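PDB 7MX5: Tol-Pal system protein TolB from Acinetobacter baumannii, which probably works in the periplasm as part of the Tol-Pal system, which supports outer membrane invagination during cell division and keeps the outer membrane intact. Local coordinates for residues 212-218 and 230-234; 269-274 and 285-290. One frame throughout, in Å; residues are numbered along the deposited sequence.

Contact 1. Residues 212-218 and 230-234; sequences FKGLNGA and FTASM
The ring of Phe212 meets its partners with its rim: CE1 and CZ lie against the methyl of Ala232, CE1 at 3.5 Å from CB, and CZ reaches CE2 of Phe230 at 3.8 Å, so the two phenyl groups touch edge atom to edge atom and do not stack. Leu215 CB lies over one face of the Phe212 ring, and Leu215 CD1 touches Phe230 CD2, the two side chains crossing at about a right angle. This apolar side continues onto Ile196 of the preceding propeller blade. The two segments belong to the first two strands, 215-221 and 227-232, of a four-stranded antiparallel blade, and here the register shifts by one at a classic beta bulge: Asn216 and Gly217 both face Thr231. Thr231 O consequently accepts two N-H groups from the same face of its carbonyl plane, a fairly straight one from Gly217 N at 2.9 Å and a more bent one from Asn216 N (132° at the hydrogen). Asn216 has CG anti to its carbonyl carbon (chi1 -73°), which carries OD1 to Ser233; there OG donates in the amide plane, onto a lone pair of OD1, at 2.7 Å. Thr231 OG1 is hydrogen-bonded to Thr261 O.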
loop_
_atom_site.group_PDB
_atom_site.type_symbol
_atom_site.label_atom_id
_atom_site.label_comp_id
_atom_site.label_asym_id
_atom_site.label_seq_id
_atom_site.Cartn_x
_atom_site.Cartn_y
_atom_site.Cartn_z
ATOM N N PHE A 212 24.350 -2.480 -14.976
ATOM C CA PHE A 212 25.582 -1.833 -15.413
ATOM C C PHE A 212 26.140 -1.012 -14.254
ATOM O O PHE A 212 25.698 -1.141 -13.107
ATOM C CB PHE A 212 25.349 -0.986 -16.669
ATOM C CG PHE A 212 24.112 -0.140 -16.616
ATOM C CD1 PHE A 212 24.142 1.118 -16.039
ATOM C CD2 PHE A 212 22.920 -0.598 -17.153
ATOM C CE1 PHE A 212 23.007 1.900 -15.993
ATOM C CE2 PHE A 212 21.781 0.180 -17.110
ATOM C CZ PHE A 212 21.824 1.430 -16.529
ATOM N N LYS A 213 27.116 -0.155 -14.561
ATOM C CA LYS A 213 27.886 0.528 -13.528
ATOM C C LYS A 213 27.135 1.718 -12.940
ATOM O O LYS A 213 27.254 1.996 -11.741
ATOM C CB LYS A 213 29.229 0.979 -14.100
ATOM C CG LYS A 213 29.172 1.328 -15.581
ATOM C CD LYS A 213 30.531 1.745 -16.118
ATOM C CE LYS A 213 30.673 1.379 -17.587
ATOM N NZ LYS A 213 31.498 2.369 -18.335
ATOM N N GLY A 214 26.371 2.432 -13.758
ATOM C CA GLY A 214 25.701 3.634 -13.312
ATOM C C GLY A 214 24.267 3.463 -12.866
ATOM O O GLY A 214 23.586 4.467 -12.630
ATOM N N LEU A 215 23.788 2.230 -12.733
ATOM C CA LEU A 215 22.394 1.991 -12.380
ATOM C C LEU A 215 22.119 2.444 -10.951
ATOM O O LEU A 215 22.711 1.924 -9.999
ATOM C CB LEU A 215 22.061 0.510 -12.543
ATOM C CG LEU A 215 20.617 0.099 -12.243
ATOM C CD1 LEU A 215 19.653 0.808 -13.179
ATOM C CD2 LEU A 215 20.458 -1.410 -12.347
ATOM N N ASN A 216 21.221 3.419 -10.801
ATOM C CA ASN A 216 20.748 3.827 -9.484
ATOM C C ASN A 216 19.559 2.993 -9.026
ATOM O O ASN A 216 19.468 2.639 -7.845
ATOM C CB ASN A 216 20.367 5.311 -9.491
ATOM C CG ASN A 216 21.575 6.223 -9.547
ATOM O OD1 ASN A 216 22.136 6.464 -10.616
ATOM N ND2 ASN A 216 21.982 6.738 -8.392
ATOM N N GLY A 217 18.646 2.673 -9.940
ATOM C CA GLY A 217 17.514 1.830 -9.617
ATOM C C GLY A 217 16.171 2.519 -9.740
ATOM O O GLY A 217 15.883 3.156 -10.758
ATOM N N ALA A 218 15.343 2.388 -8.700
ATOM C CA ALA A 218 13.999 2.953 -8.640
ATOM C C ALA A 218 13.170 2.529 -9.848
ATOM O O ALA A 218 12.823 3.371 -10.687
ATOM C CB ALA A 218 14.059 4.479 -8.548
ATOM N N PHE A 230 13.476 3.642 -15.050
ATOM C CA PHE A 230 14.484 3.418 -14.025
ATOM C C PHE A 230 15.466 4.579 -14.034
ATOM O O PHE A 230 15.594 5.303 -15.025
ATOM C CB PHE A 230 15.215 2.083 -14.225
ATOM C CG PHE A 230 15.975 1.983 -15.520
ATOM C CD1 PHE A 230 15.317 1.719 -16.711
ATOM C CD2 PHE A 230 17.351 2.138 -15.542
ATOM C CE1 PHE A 230 16.017 1.620 -17.899
ATOM C CE2 PHE A 230 18.056 2.040 -16.727
ATOM C CZ PHE A 230 17.389 1.778 -17.907
ATOM N N THR A 231 16.151 4.749 -12.908
ATOM C CA THR A 231 17.152 5.790 -12.745
ATOM C C THR A 231 18.546 5.198 -12.900
ATOM O O THR A 231 18.825 4.099 -12.411
ATOM C CB THR A 231 17.025 6.468 -11.380
ATOM O OG1 THR A 231 15.640 6.667 -11.068
ATOM C CG2 THR A 231 17.738 7.812 -11.386
ATOM N N ALA A 232 19.418 5.935 -13.583
ATOM C CA ALA A 232 20.780 5.482 -13.816
ATOM C C ALA A 232 21.643 6.681 -14.174
ATOM O O ALA A 232 21.188 7.595 -14.865
ATOM C CB ALA A 232 20.837 4.432 -14.930
ATOM N N SER A 233 22.885 6.665 -13.702
ATOM C CA SER A 233 23.857 7.722 -13.967
ATOM C C SER A 233 25.080 7.072 -14.600
ATOM O O SER A 233 26.002 6.667 -13.889
ATOM C CB SER A 233 24.229 8.462 -12.686
ATOM O OG SER A 233 24.343 7.570 -11.593
ATOM N N MET A 234 25.086 6.970 -15.933
ATOM C CA MET A 234 26.249 6.422 -16.621
ATOM C C MET A 234 27.509 7.175 -16.211
ATOM O O MET A 234 28.525 6.571 -15.852
ATOM C CB MET A 234 26.049 6.486 -18.138
ATOM C CG MET A 234 25.928 5.128 -18.840
ATOM S SD MET A 234 26.967 3.753 -18.274
ATOM C CE MET A 234 28.610 4.471 -18.238
HETATM O O HOH W 1 12.901 5.681 -11.636
#

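Contact 2. Residues 269-274 and 285-290; sequences GKAFIF and YRYDFG
With chi1 at 70°, Phe272 carries its ring between its own backbone N and carbonyl carbon, where it lies beside Tyr287; Tyr287 in turn has CG opposite the backbone N (chi1 178°), which lays its ring alongside that of Phe272, with CD2 of Tyr287 3.3 Å from CE2 of Phe272. The two rings run near parallel but slid apart, with planes at 30° and little overlap. Tyr287 CB sits over a face of the Phe272 ring, 3.9 Å from its centroid, a CH-pi contact. Phe289 completes the aromatic cluster from another direction: its CZ comes within 3.4 Å of CD2 of Phe272, near the plane of that ring. A second CH-pi contact lies at the next pair on the same face, where Tyr285 CB sits over the Phe274 ring, 4.0 Å from its centroid. Both pairs, Phe272 with Tyr287 and Phe274 with Tyr285, are joined by two backbone hydrogen bonds.

On the other face, the extended side chain of Arg286 lays its guanidinium over the methyl of Ala271, with NH2 at 3.4 Å from CB. The same group forms a salt bridge to Asp288, NH2 to OD1 at 3.2 Å, although the hydrogen bonds within it are weak. A water bridges Asp288 OD1, Lys270 O and Gly290 N.

Strands 271-276 and 283-288 are the middle two of a four-stranded antiparallel propeller blade. Strands 263-265 and 294-296 flank them through backbone hydrogen bonds of Ile273 with Arg264 and of Arg286 with Lys295, and the aromatic face rests on Ile240 and Gln242 of strand 239-244 in the preceding blade.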
loop_
_atom_site.group_PDB
_atom_site.type_symbol
_atom_site.label_atom_id
_atom_site.label_comp_id
_atom_site.label_asym_id
_atom_site.label_seq_id
_atom_site.Cartn_x
_atom_site.Cartn_y
_atom_site.Cartn_z
ATOM N N GLY A 269 -1.036 6.118 -18.464
ATOM C CA GLY A 269 -0.020 5.863 -19.462
ATOM C C GLY A 269 0.388 7.058 -20.292
ATOM O O GLY A 269 1.220 6.907 -21.195
ATOM N N LYS A 270 -0.163 8.242 -20.020
ATOM C CA LYS A 270 0.149 9.422 -20.814
ATOM C C LYS A 270 1.461 10.082 -20.412
ATOM O O LYS A 270 2.058 10.787 -21.231
ATOM C CB LYS A 270 -0.980 10.450 -20.703
ATOM C CG LYS A 270 -2.348 9.939 -21.121
ATOM C CD LYS A 270 -3.098 10.993 -21.919
ATOM C CE LYS A 270 -4.512 11.184 -21.398
ATOM N NZ LYS A 270 -4.840 12.625 -21.209
ATOM N N ALA A 271 1.921 9.874 -19.183
ATOM C CA ALA A 271 3.048 10.637 -18.665
ATOM C C ALA A 271 3.657 9.894 -17.485
ATOM O O ALA A 271 3.206 8.811 -17.102
ATOM C CB ALA A 271 2.603 12.046 -18.261
ATOM N N PHE A 272 4.703 10.490 -16.916
ATOM C CA PHE A 272 5.261 10.051 -15.646
ATOM C C PHE A 272 5.745 11.272 -14.878
ATOM O O PHE A 272 6.032 12.322 -15.457
ATOM C CB PHE A 272 6.401 9.031 -15.832
ATOM C CG PHE A 272 7.662 9.606 -16.426
ATOM C CD1 PHE A 272 8.631 10.184 -15.619
ATOM C CD2 PHE A 272 7.896 9.531 -17.788
ATOM C CE1 PHE A 272 9.792 10.701 -16.163
ATOM C CE2 PHE A 272 9.058 10.041 -18.336
ATOM C CZ PHE A 272 10.005 10.628 -17.524
ATOM N N ILE A 273 5.825 11.125 -13.560
ATOM C CA ILE A 273 6.297 12.190 -12.688
ATOM C C ILE A 273 7.674 11.815 -12.157
ATOM O O ILE A 273 8.068 10.645 -12.136
ATOM C CB ILE A 273 5.316 12.475 -11.532
ATOM C CG1 ILE A 273 5.305 11.313 -10.538
ATOM C CG2 ILE A 273 3.917 12.735 -12.072
ATOM C CD1 ILE A 273 4.625 11.643 -9.229
ATOM N N PHE A 274 8.412 12.833 -11.719
ATOM C CA PHE A 274 9.780 12.630 -11.263
ATOM C C PHE A 274 10.224 13.840 -10.454
ATOM O O PHE A 274 9.647 14.926 -10.554
ATOM C CB PHE A 274 10.737 12.388 -12.438
ATOM C CG PHE A 274 10.854 13.556 -13.376
ATOM C CD1 PHE A 274 9.835 13.859 -14.265
ATOM C CD2 PHE A 274 11.984 14.356 -13.363
ATOM C CE1 PHE A 274 9.942 14.933 -15.125
ATOM C CE2 PHE A 274 12.095 15.433 -14.218
ATOM C CZ PHE A 274 11.072 15.722 -15.101
ATOM N N TYR A 285 8.072 17.161 -11.153
ATOM C CA TYR A 285 7.723 17.558 -12.507
ATOM C C TYR A 285 6.992 16.422 -13.210
ATOM O O TYR A 285 6.998 15.273 -12.762
ATOM C CB TYR A 285 8.974 17.962 -13.296
ATOM C CG TYR A 285 9.617 19.243 -12.814
ATOM C CD1 TYR A 285 10.342 19.276 -11.630
ATOM C CD2 TYR A 285 9.502 20.420 -13.543
ATOM C CE1 TYR A 285 10.934 20.443 -11.187
ATOM C CE2 TYR A 285 10.090 21.593 -13.106
ATOM C CZ TYR A 285 10.804 21.598 -11.927
ATOM O OH TYR A 285 11.393 22.762 -11.485
ATOM N N ARG A 286 6.355 16.760 -14.329
ATOM C CA ARG A 286 5.593 15.806 -15.126
ATOM C C ARG A 286 6.120 15.823 -16.553
ATOM O O ARG A 286 6.073 16.860 -17.222
ATOM C CB ARG A 286 4.098 16.139 -15.102
ATOM C CG ARG A 286 3.237 15.210 -15.948
ATOM C CD ARG A 286 1.858 15.805 -16.190
ATOM N NE ARG A 286 1.022 14.941 -17.017
ATOM C CZ ARG A 286 0.901 15.052 -18.333
ATOM N NH1 ARG A 286 1.555 15.979 -19.012
ATOM N NH2 ARG A 286 0.106 14.208 -18.984
ATOM N N TYR A 287 6.618 14.679 -17.016
ATOM C CA TYR A 287 7.090 14.523 -18.386
ATOM C C TYR A 287 5.974 13.920 -19.228
ATOM O O TYR A 287 5.505 12.813 -18.940
ATOM C CB TYR A 287 8.336 13.639 -18.450
ATOM C CG TYR A 287 8.847 13.412 -19.858
ATOM C CD1 TYR A 287 9.755 14.287 -20.437
ATOM C CD2 TYR A 287 8.410 12.330 -20.613
ATOM C CE1 TYR A 287 10.220 14.086 -21.723
ATOM C CE2 TYR A 287 8.869 12.121 -21.899
ATOM C CZ TYR A 287 9.774 13.002 -22.450
ATOM O OH TYR A 287 10.233 12.796 -23.731
ATOM N N ASP A 288 5.567 14.634 -20.273
ATOM C CA ASP A 288 4.513 14.176 -21.168
ATOM C C ASP A 288 5.119 13.316 -22.272
ATOM O O ASP A 288 6.023 13.762 -22.987
ATOM C CB ASP A 288 3.765 15.368 -21.764
ATOM C CG ASP A 288 2.483 14.964 -22.459
ATOM O OD1 ASP A 288 1.637 14.307 -21.816
ATOM O OD2 ASP A 288 2.321 15.299 -23.651
ATOM N N PHE A 289 4.622 12.084 -22.409
ATOM C CA PHE A 289 5.103 11.209 -23.474
ATOM C C PHE A 289 4.735 11.744 -24.852
ATOM O O PHE A 289 5.491 11.554 -25.811
ATOM C CB PHE A 289 4.541 9.798 -23.302
ATOM C CG PHE A 289 5.183 9.014 -22.194
ATOM C CD1 PHE A 289 6.555 8.843 -22.151
ATOM C CD2 PHE A 289 4.409 8.437 -21.200
ATOM C CE1 PHE A 289 7.144 8.116 -21.133
ATOM C CE2 PHE A 289 4.993 7.709 -20.181
ATOM C CZ PHE A 289 6.363 7.549 -20.148
ATOM N N GLY A 290 3.588 12.409 -24.970
ATOM C CA GLY A 290 3.095 12.876 -26.251
ATOM C C GLY A 290 4.001 13.855 -26.966
ATOM O O GLY A 290 4.400 13.613 -28.110
HETATM O O HOH W 2 1.152 12.056 -23.418
#

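Contacts 1 and 2 are antiparallel hairpin pairings in successive blades of the beta-propeller, with centres about 19 Å apart and nearest atoms about 8 Å apart, so they do not touch. Both are partly buried, with half or nearly half of their residues buried and two exposed in each. Contact 1 joins the first and second strands of its blade, contact 2 the second and third. Strand 239-244, which pairs with 227-232 of contact 1, also receives aromatic side chains of contact 2 and thus has neighbours in both. In contact 1 a bulge shifts the register, and an amide-hydroxyl bond between side chains is added beside it; in contact 2 the pairing stays regular, with aromatic rings on one face and an arginine-aspartate pair on the other.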